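Side-chain contacts in p800 reaction center core protein (Heliobacterium modesticaldum, PDB 5V8K), which forms the homodimeric core of a photosynthetic reaction center, holding bacteriochlorophylls and related pigments in its membrane helices and contributing cysteines to an iron-sulfur cluster: residues 43-46 / 47-50; 361-364 / 365-369. One frame throughout, in Å; residues are numbered along the deposited sequence.

Contact 1 (43-46 / 47-50). With GBF (Bacteriochlorophyll g), chain I.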
loop_
_atom_site.group_PDB
_atom_site.type_symbol
_atom_site.label_atom_id
_atom_site.label_comp_id
_atom_site.label_asym_id
_atom_site.label_seq_id
_atom_site.Cartn_x
_atom_site.Cartn_y
_atom_site.Cartn_z
ATOM N N HIS A 43 19.444 3.830 25.429
ATOM C CA HIS A 43 18.535 4.458 24.465
ATOM C C HIS A 43 18.059 5.830 24.939
ATOM O O HIS A 43 16.875 6.153 24.843
ATOM C CB HIS A 43 17.314 3.569 24.192
ATOM C CG HIS A 43 17.641 2.283 23.521
ATOM N ND1 HIS A 43 16.701 1.546 22.843
ATOM C CD2 HIS A 43 18.801 1.586 23.438
ATOM C CE1 HIS A 43 17.266 0.466 22.341
ATOM N NE2 HIS A 43 18.534 0.456 22.709
ATOM N N LEU A 44 18.971 6.623 25.492
ATOM C CA LEU A 44 18.672 7.996 25.865
ATOM C C LEU A 44 18.959 8.955 24.714
ATOM O O LEU A 44 18.120 9.785 24.355
ATOM C CB LEU A 44 19.497 8.376 27.092
ATOM C CG LEU A 44 19.427 7.432 28.290
ATOM C CD1 LEU A 44 20.066 8.059 29.553
ATOM C CD2 LEU A 44 18.003 7.087 28.551
ATOM N N SER A 45 20.166 8.848 24.166
ATOM C CA SER A 45 20.692 9.654 23.065
ATOM C C SER A 45 22.097 9.130 22.757
ATOM O O SER A 45 22.589 8.205 23.426
ATOM C CB SER A 45 20.705 11.146 23.404
ATOM O OG SER A 45 21.527 11.414 24.517
ATOM N N TRP A 46 22.742 9.661 21.726
ATOM C CA TRP A 46 24.111 9.248 21.437
ATOM C C TRP A 46 25.077 9.753 22.502
ATOM O O TRP A 46 26.099 9.118 22.752
ATOM C CB TRP A 46 24.570 9.768 20.064
ATOM C CG TRP A 46 23.795 9.257 18.899
ATOM C CD1 TRP A 46 23.089 10.000 18.001
ATOM C CD2 TRP A 46 23.665 7.899 18.491
ATOM N NE1 TRP A 46 22.476 9.171 17.057
ATOM C CE2 TRP A 46 22.828 7.879 17.335
ATOM C CE3 TRP A 46 24.168 6.685 18.985
ATOM C CZ2 TRP A 46 22.490 6.710 16.683
ATOM C CZ3 TRP A 46 23.836 5.523 18.329
ATOM C CH2 TRP A 46 22.977 5.543 17.187
ATOM N N ASP A 47 24.795 10.905 23.108
ATOM C CA ASP A 47 25.702 11.501 24.090
ATOM C C ASP A 47 24.893 12.233 25.130
ATOM O O ASP A 47 24.672 13.450 25.030
ATOM C CB ASP A 47 26.677 12.467 23.443
ATOM C CG ASP A 47 27.604 13.140 24.475
ATOM O OD1 ASP A 47 27.870 12.569 25.576
ATOM O OD2 ASP A 47 28.022 14.272 24.184
ATOM N N PRO A 48 24.436 11.528 26.161
ATOM C CA PRO A 48 23.508 12.149 27.107
ATOM C C PRO A 48 24.066 13.352 27.856
ATOM O O PRO A 48 23.278 14.251 28.180
ATOM C CB PRO A 48 23.157 10.992 28.050
ATOM C CG PRO A 48 23.478 9.720 27.276
ATOM C CD PRO A 48 24.620 10.087 26.400
ATOM N N ALA A 49 25.391 13.451 28.083
ATOM C CA ALA A 49 25.906 14.578 28.855
ATOM C C ALA A 49 25.608 15.896 28.165
ATOM O O ALA A 49 25.476 16.939 28.828
ATOM C CB ALA A 49 27.426 14.451 29.081
ATOM N N THR A 50 25.549 15.880 26.837
ATOM C CA THR A 50 25.256 17.076 26.070
ATOM C C THR A 50 23.880 17.062 25.434
ATOM O O THR A 50 23.305 18.123 25.249
ATOM C CB THR A 50 26.308 17.284 24.972
ATOM O OG1 THR A 50 26.364 16.121 24.133
ATOM C CG2 THR A 50 27.649 17.512 25.555
HETATM MG MG GBF I . 19.796 -1.211 21.460
HETATM C CHA GBF I . 22.564 0.644 22.450
HETATM C CHB GBF I . 19.715 0.417 18.596
HETATM C CHC GBF I . 17.195 -3.301 20.708
HETATM C CHD GBF I . 20.406 -3.249 24.382
HETATM N NA GBF I . 20.907 0.201 20.685
HETATM C C1A GBF I . 21.920 0.940 21.143
HETATM C C2A GBF I . 22.511 2.020 20.272
HETATM C C3A GBF I . 21.427 2.048 19.211
HETATM C C4A GBF I . 20.646 0.797 19.504
HETATM C CMA GBF I . 20.501 3.259 19.349
HETATM C CAA GBF I . 23.894 1.820 19.640
HETATM C CBA GBF I . 24.040 0.590 18.750
HETATM C CGA GBF I . 24.208 -0.627 19.616
HETATM O O1A GBF I . 25.060 -0.596 20.488
HETATM O O2A GBF I . 23.112 -1.563 19.793
HETATM N NB GBF I . 18.675 -1.451 19.804
HETATM C C1B GBF I . 18.695 -0.646 18.743
HETATM C C2B GBF I . 17.692 -1.066 17.877
HETATM C C3B GBF I . 17.007 -2.116 18.501
HETATM C C4B GBF I . 17.624 -2.275 19.737
HETATM C CMB GBF I . 17.453 -0.478 16.531
HETATM C CAB GBF I . 15.868 -2.949 18.017
HETATM C CBB GBF I . 15.392 -2.996 16.797
HETATM N NC GBF I . 19.029 -2.889 22.348
HETATM C C1C GBF I . 17.959 -3.577 21.949
HETATM C C2C GBF I . 17.338 -4.725 22.673
HETATM C C3C GBF I . 18.397 -4.598 23.679
HETATM C C4C GBF I . 19.306 -3.565 23.481
HETATM C CMC GBF I . 15.965 -4.324 23.196
HETATM C CAC GBF I . 18.499 -5.499 24.861
HETATM C CBC GBF I . 17.527 -6.634 25.113
HETATM N ND GBF I . 21.094 -1.422 22.973
HETATM C C1D GBF I . 21.257 -2.101 24.091
HETATM C C2D GBF I . 22.344 -1.705 25.189
HETATM C C3D GBF I . 22.732 -0.630 24.375
HETATM C C4D GBF I . 22.064 -0.456 23.141
HETATM C CMD GBF I . 22.721 -2.307 26.502
HETATM C CAD GBF I . 23.562 0.590 24.548
HETATM O OBD GBF I . 24.602 0.783 25.256
HETATM C CBD GBF I . 23.561 1.353 23.262
HETATM C CGD GBF I . 23.150 2.777 23.452
HETATM O O1D GBF I . 22.243 3.082 24.185
HETATM O O2D GBF I . 23.825 3.850 22.799
HETATM C CED GBF I . 23.286 5.158 22.990
HETATM C C1 GBF I . 23.328 -2.757 20.562
HETATM C C2 GBF I . 23.530 -3.899 19.597
HETATM C C3 GBF I . 22.572 -4.748 19.175
HETATM C C4 GBF I . 22.993 -5.805 18.189
HETATM C C5 GBF I . 21.122 -4.684 19.621
HETATM C C6 GBF I . 20.644 -5.979 20.248
HETATM C C7 GBF I . 19.195 -6.217 19.877
HETATM C C8 GBF I . 18.519 -7.209 20.476
HETATM C C9 GBF I . 19.256 -8.016 21.514
HETATM C C10 GBF I . 17.055 -7.459 20.125
HETATM C C11 GBF I . 16.759 -8.948 20.006
HETATM C C12 GBF I . 15.435 -9.335 20.666
HETATM C C13 GBF I . 15.320 -10.411 21.492
HETATM C C14 GBF I . 16.502 -11.285 21.812
HETATM C C15 GBF I . 13.991 -10.796 22.125
#

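Contact 2 (361-364 / 365-369). With GBF (Bacteriochlorophyll g), chain Z.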
loop_
_atom_site.group_PDB
_atom_site.type_symbol
_atom_site.label_atom_id
_atom_site.label_comp_id
_atom_site.label_asym_id
_atom_site.label_seq_id
_atom_site.Cartn_x
_atom_site.Cartn_y
_atom_site.Cartn_z
ATOM N N ILE A 361 -20.465 22.632 9.130
ATOM C CA ILE A 361 -21.391 22.143 10.141
ATOM C C ILE A 361 -20.652 22.114 11.473
ATOM O O ILE A 361 -19.518 21.638 11.534
ATOM C CB ILE A 361 -21.878 20.715 9.803
ATOM C CG1 ILE A 361 -22.500 20.655 8.402
ATOM C CG2 ILE A 361 -22.866 20.261 10.844
ATOM C CD1 ILE A 361 -22.896 19.240 7.975
ATOM N N GLY A 362 -21.321 22.540 12.545
ATOM C CA GLY A 362 -20.773 22.475 13.884
ATOM C C GLY A 362 -21.120 21.183 14.601
ATOM O O GLY A 362 -21.563 20.203 14.000
ATOM N N THR A 363 -20.941 21.213 15.931
ATOM C CA THR A 363 -21.147 20.060 16.811
ATOM C C THR A 363 -22.030 20.462 17.994
ATOM O O THR A 363 -21.617 20.391 19.156
ATOM C CB THR A 363 -19.802 19.523 17.292
ATOM O OG1 THR A 363 -19.108 20.528 18.053
ATOM C CG2 THR A 363 -18.938 19.109 16.092
ATOM N N PRO A 364 -23.279 20.858 17.731
ATOM C CA PRO A 364 -24.106 21.417 18.812
ATOM C C PRO A 364 -24.413 20.431 19.922
ATOM O O PRO A 364 -24.678 20.855 21.053
ATOM C CB PRO A 364 -25.394 21.855 18.086
ATOM C CG PRO A 364 -25.402 21.084 16.816
ATOM C CD PRO A 364 -23.964 20.939 16.435
ATOM N N LEU A 365 -24.445 19.137 19.647
ATOM C CA LEU A 365 -24.814 18.220 20.716
ATOM C C LEU A 365 -23.658 18.031 21.697
ATOM O O LEU A 365 -23.843 18.068 22.919
ATOM C CB LEU A 365 -25.246 16.887 20.124
ATOM C CG LEU A 365 -25.343 15.739 21.124
ATOM C CD1 LEU A 365 -26.408 16.016 22.177
ATOM C CD2 LEU A 365 -25.669 14.463 20.359
ATOM N N HIS A 366 -22.459 17.825 21.161
ATOM C CA HIS A 366 -21.262 17.763 21.985
ATOM C C HIS A 366 -21.059 19.056 22.776
ATOM O O HIS A 366 -20.774 19.011 23.978
ATOM C CB HIS A 366 -20.070 17.464 21.090
ATOM C CG HIS A 366 -18.870 17.030 21.845
ATOM N ND1 HIS A 366 -18.115 17.911 22.582
ATOM C CD2 HIS A 366 -18.310 15.809 22.016
ATOM C CE1 HIS A 366 -17.121 17.255 23.148
ATOM N NE2 HIS A 366 -17.232 15.980 22.838
ATOM N N ASP A 367 -21.277 20.214 22.141
ATOM C CA ASP A 367 -21.091 21.492 22.824
ATOM C C ASP A 367 -22.063 21.633 23.987
ATOM O O ASP A 367 -21.677 22.049 25.083
ATOM C CB ASP A 367 -21.297 22.664 21.867
ATOM C CG ASP A 367 -20.307 22.693 20.715
ATOM O OD1 ASP A 367 -19.305 21.914 20.709
ATOM O OD2 ASP A 367 -20.551 23.545 19.815
ATOM N N ALA A 368 -23.329 21.268 23.771
ATOM C CA ALA A 368 -24.320 21.440 24.825
ATOM C C ALA A 368 -24.012 20.553 26.023
ATOM O O ALA A 368 -24.348 20.908 27.151
ATOM C CB ALA A 368 -25.733 21.142 24.293
ATOM N N ILE A 369 -23.397 19.402 25.806
ATOM C CA ILE A 369 -23.216 18.431 26.880
ATOM C C ILE A 369 -21.861 18.591 27.568
ATOM O O ILE A 369 -21.765 18.433 28.787
ATOM C CB ILE A 369 -23.411 17.011 26.312
ATOM C CG1 ILE A 369 -24.859 16.876 25.846
ATOM C CG2 ILE A 369 -23.017 15.930 27.352
ATOM C CD1 ILE A 369 -25.218 15.519 25.370
HETATM MG MG GBF Z . -23.841 11.970 14.913
HETATM C CHA GBF Z . -22.512 14.177 17.242
HETATM C CHB GBF Z . -22.090 9.496 16.138
HETATM C CHC GBF Z . -25.725 9.931 12.832
HETATM C CHD GBF Z . -25.949 14.704 13.880
HETATM N NA GBF Z . -22.553 11.853 16.368
HETATM C C1A GBF Z . -22.144 12.717 17.313
HETATM C C2A GBF Z . -20.887 12.343 18.025
HETATM C C3A GBF Z . -20.973 10.840 17.842
HETATM C C4A GBF Z . -21.919 10.723 16.690
HETATM C CMA GBF Z . -19.586 10.260 17.541
HETATM C CAA GBF Z . -20.751 12.733 19.507
HETATM C CBA GBF Z . -22.035 12.439 20.280
HETATM C CGA GBF Z . -21.971 13.084 21.645
HETATM O O1A GBF Z . -21.580 14.229 21.802
HETATM O O2A GBF Z . -22.635 12.430 22.755
HETATM N NB GBF Z . -23.861 9.973 14.517
HETATM C C1B GBF Z . -23.084 9.073 15.129
HETATM C C2B GBF Z . -23.395 7.803 14.673
HETATM C C3B GBF Z . -24.436 7.968 13.754
HETATM C C4B GBF Z . -24.685 9.341 13.687
HETATM C CMB GBF Z . -22.709 6.552 15.162
HETATM C CAB GBF Z . -25.185 6.956 12.972
HETATM C CBB GBF Z . -25.135 5.657 13.100
HETATM N NC GBF Z . -25.446 12.267 13.698
HETATM C C1C GBF Z . -26.043 11.369 12.922
HETATM C C2C GBF Z . -27.117 11.670 11.949
HETATM C C3C GBF Z . -27.099 13.055 12.389
HETATM C C4C GBF Z . -26.146 13.367 13.334
HETATM C CMC GBF Z . -26.483 11.517 10.579
HETATM C CAC GBF Z . -27.999 14.088 11.818
HETATM C CBC GBF Z . -29.047 13.760 10.776
HETATM N ND GBF Z . -24.284 13.868 15.405
HETATM C C1D GBF Z . -24.970 14.901 14.934
HETATM C C2D GBF Z . -24.764 16.398 15.473
HETATM C C3D GBF Z . -23.770 15.911 16.327
HETATM C C4D GBF Z . -23.498 14.517 16.323
HETATM C CMD GBF Z . -25.361 17.728 15.141
HETATM C CAD GBF Z . -22.808 16.505 17.276
HETATM O OBD GBF Z . -22.683 17.651 17.829
HETATM C CBD GBF Z . -21.981 15.411 17.859
HETATM C CGD GBF Z . -20.542 15.595 17.504
HETATM O O1D GBF Z . -20.137 15.658 16.359
HETATM O O2D GBF Z . -19.573 15.737 18.540
HETATM C CED GBF Z . -18.249 16.076 18.121
HETATM C C1 GBF Z . -22.882 13.172 23.942
HETATM C C2 GBF Z . -23.054 12.254 25.136
HETATM C C3 GBF Z . -24.237 11.712 25.463
HETATM C C4 GBF Z . -25.477 11.966 24.662
HETATM C C5 GBF Z . -24.317 10.810 26.665
HETATM O O HOH W 1 -20.048 23.869 17.249
#

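Contact 1 (43-46 / 47-50)
Ser45 sets its OG between its own backbone N and carbonyl carbon (chi1 61°), which turns the hydroxyl across the bend toward Pro48, with OG lying 3.3 Å from Pro48 CA. This is a turn running into a helix N terminus: Asp47 holds the N-cap position and Pro48 opens helix 48-51, a place where a proline's missing N-H costs no helical bond. The serine hydroxyl makes no hydrogen bond to the proline; its polar partner is Gly52 O beyond the short helix. On the pyrrolidine ring of Pro48, Leu44 CB rests against CG at 4.2 Å, while the leucine side chain also packs on Ala58 and Tyr62 of helix 58-67. Asp47 is tied to the first helical turn by its backbone O, which accepts from Thr50 N at 3.2 Å; a carboxylate bond from Thr50 OG1 to Asp47 OD2 is modelled so short that its exact length is doubtful.

At the other end of the turn, His43 has CG anti to the carbonyl carbon, beside its backbone N (chi1 -65°), and therefore ring and amide serve one bacteriochlorophyll g together. NE2 binds the magnesium at 2.4 Å, and His43 N donates to the ester carbonyl O1D at 3.2 Å in an almost straight bond (171°). An alanine here would probably leave the magnesium without the imidazole nitrogen that binds it, and the macrocycle less firmly placed. Trp46 meets the same pigment with the edge of its indole, and it stacks edge-to-face with Trp55 and packs on Gly351 of the second subunit. Its nearest approach to this bacteriochlorophyll brings CZ3 to 3.9 Å from the CAA carbon of the propionate arm.

Contact 2 (361-364 / 365-369)
Thr363 and Pro364, the two residues most buried by this contact, meet Asp367 and Ala368 one helical turn further on. The proline ring stands at the turn, its CG and CD near the CMD methyl of a bacteriochlorophyll g. Its carbonyl O accepts from Ala368 N at 3.1 Å, the donor sitting about 39° above the carbonyl plane. Thr363 O is met more directly: Asp367 N comes in nearly along the C=O axis, at 3.0 Å. These two i to i+4 bonds start helix 364-370, for which Thr363 occupies the N-cap position, although its side chain makes no capping bond.

The threonine OG1 instead lies 3.0 Å from Asp367 OD1, the two side chains crossing at about a right angle. Asp367 has CG anti to its carbonyl carbon, beside its backbone N (chi1 -62°), which swings the carboxylate back over the start of the helix. There OD1 is also hydrogen-bonded to Ser372 OG and Gly374 N, and a water bridges Asp367 OD2 to Thr363 N.

The pigment takes the N-H of Leu365, whose N lies 2.9 Å from the keto oxygen OBD, though that oxygen is less surely placed. His366 binds the magnesium of another bacteriochlorophyll through NE2, and Ser372 OG is hydrogen-bonded to its ND1.

How the contacts relate
Both contacts show one principle, a helix start with a proline as its first residue next to a bacteriochlorophyll, worked out in different surroundings. Contact 1 runs from the loop after helix 18-39 into helix 48-51 and touches the second subunit. Contact 2 opens helix 364-370 after helix 311-344, and no other protein chain touches it. Both are partly buried, but none of the touching residues of contact 1 is fully exposed, against three in contact 2. Across its two segments, contact 1 has only apolar and van der Waals touches, whereas contact 2 is knit by backbone hydrogen bonds, a hydroxyl set against a carboxylate, and a bridging water. No element is shared: their centres lie about 47 Å apart.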